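Local coordinates for tRNA threonylcarbamoyladenosine biosynthesis protein TsaB (Pseudomonas aeruginosa, PDB 5BR9) that probably takes part in making the threonylcarbamoyladenosine (t(6)A37) modification of tRNA, as a TsaB member of the KAE1/TsaD family, at residues D103-A108 / V120-I124. Numbering follows the deposited sequence.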
loop_
_atom_site.group_PDB
_atom_site.type_symbol
_atom_site.label_atom_id
_atom_site.label_comp_id
_atom_site.label_asym_id
_atom_site.label_seq_id
_atom_site.Cartn_x
_atom_site.Cartn_y
_atom_site.Cartn_z
ATOM N N ASP A 103 0.482 2.699 16.715
ATOM C CA ASP A 103 1.596 1.874 17.129
ATOM C C ASP A 103 2.205 2.284 18.472
ATOM O O ASP A 103 2.823 1.457 19.141
ATOM C CB ASP A 103 2.659 1.859 16.040
ATOM C CG ASP A 103 2.325 0.839 14.948
ATOM O OD1 ASP A 103 1.872 1.226 13.861
ATOM O OD2 ASP A 103 2.522 -0.365 15.190
ATOM N N LEU A 104 2.024 3.541 18.875
ATOM C CA LEU A 104 2.435 3.968 20.222
ATOM C C LEU A 104 1.558 3.265 21.276
ATOM O O LEU A 104 2.065 2.746 22.280
ATOM C CB LEU A 104 2.343 5.513 20.355
ATOM C CG LEU A 104 3.352 6.310 19.500
ATOM C CD1 LEU A 104 2.956 7.764 19.334
ATOM C CD2 LEU A 104 4.783 6.223 20.067
ATOM N N ALA A 105 0.248 3.208 21.026
ATOM C CA ALA A 105 -0.663 2.456 21.903
ATOM C C ALA A 105 -0.285 0.983 21.927
ATOM O O ALA A 105 -0.249 0.367 22.997
ATOM C CB ALA A 105 -2.128 2.623 21.462
ATOM N N ILE A 106 0.034 0.423 20.760
ATOM C CA ILE A 106 0.358 -0.998 20.718
ATOM C C ILE A 106 1.578 -1.296 21.598
ATOM O O ILE A 106 1.594 -2.279 22.354
ATOM C CB ILE A 106 0.574 -1.474 19.276
ATOM C CG1 ILE A 106 -0.709 -1.287 18.472
ATOM C CG2 ILE A 106 0.992 -2.926 19.268
ATOM C CD1 ILE A 106 -0.494 -1.418 16.974
ATOM N N LEU A 107 2.599 -0.450 21.485
ATOM C CA LEU A 107 3.779 -0.534 22.348
ATOM C C LEU A 107 3.407 -0.484 23.827
ATOM O O LEU A 107 3.987 -1.179 24.640
ATOM C CB LEU A 107 4.724 0.624 22.080
ATOM C CG LEU A 107 5.714 0.568 20.941
ATOM C CD1 LEU A 107 6.529 1.872 20.999
ATOM C CD2 LEU A 107 6.585 -0.667 21.090
ATOM N N ALA A 108 2.501 0.426 24.164
ATOM C CA ALA A 108 2.079 0.624 25.538
ATOM C C ALA A 108 1.383 -0.638 26.030
ATOM O O ALA A 108 1.688 -1.135 27.108
ATOM C CB ALA A 108 1.163 1.823 25.642
ATOM N N VAL A 120 2.886 4.050 30.702
ATOM C CA VAL A 120 3.953 3.885 29.717
ATOM C C VAL A 120 4.088 5.124 28.855
ATOM O O VAL A 120 3.111 5.633 28.305
ATOM C CB VAL A 120 3.726 2.652 28.822
ATOM C CG1 VAL A 120 4.782 2.620 27.715
ATOM C CG2 VAL A 120 3.788 1.364 29.640
ATOM N N ALA A 121 5.302 5.637 28.778
ATOM C CA ALA A 121 5.617 6.663 27.799
ATOM C C ALA A 121 6.193 5.944 26.568
ATOM O O ALA A 121 7.280 5.388 26.617
ATOM C CB ALA A 121 6.605 7.696 28.381
ATOM N N ALA A 122 5.425 5.906 25.488
ATOM C CA ALA A 122 5.865 5.266 24.261
ATOM C C ALA A 122 6.580 6.277 23.370
ATOM O O ALA A 122 6.106 7.390 23.177
ATOM C CB ALA A 122 4.689 4.641 23.545
ATOM N N ALA A 123 7.737 5.891 22.855
ATOM C CA ALA A 123 8.499 6.749 21.963
ATOM C C ALA A 123 9.059 5.927 20.824
ATOM O O ALA A 123 9.744 4.934 21.055
ATOM C CB ALA A 123 9.646 7.470 22.719
ATOM N N ILE A 124 8.758 6.357 19.602
ATOM C CA ILE A 124 9.218 5.705 18.383
ATOM C C ILE A 124 10.063 6.691 17.600
ATOM O O ILE A 124 9.655 7.832 17.377
ATOM C CB ILE A 124 8.025 5.191 17.537
ATOM C CG1 ILE A 124 7.287 4.069 18.279
ATOM C CG2 ILE A 124 8.505 4.740 16.165
ATOM C CD1 ILE A 124 5.992 3.625 17.601
#
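Helix 103-108 lies across strand 120-124 at an axis distance of 7.8 Å and an angle of 131°, and no hydrogen bond joins the two: the interface is a van der Waals one, made mostly by apolar side chains. Ile124 is the residue most covered by the helix. With chi1 m and chi2 t, its CG1-CD1 limb rests against the methyls of two leucines one helical turn apart, CG1 lying 3.8 Å from Leu104 CD2 and 3.6 Å from Leu107 CD1, while CD1 reaches Asp103 CB at 4.1 Å. Both leucines adopt the mt rotamer. Leu104 leaves the helix sideways, yet this conformation carries CD2 to the strand, where it also meets Ala122 CB at 3.8 Å; Leu107 starts out facing the strand. Opposite them, the small Ala122 lets the backbones come close, its CB resting 3.5 Å from Leu104 O, a carbonyl already engaged by Ala108 N within the helix. Further along, only short side chains meet: Val120, in its t rotamer, places CG1 4.0 Å from Ala108 CA. Ala121 turns its CB from the helix to the other face of the sheet, against Trp133 and Cys135. The carboxylate of Asp103 likewise leads away, and OD1 accepts a hydrogen bond from the Gly73 backbone. Helix 103-115 follows the last strand, 98-101, of one five-stranded sheet and packs on strand 119-125, the central strand of a second sheet with the same 3-2-1-4-5 order. Such a helix, passing from one lobe to the next, is characteristic of the duplicated actin-like ATPase (ASKHA) fold to which TsaB belongs.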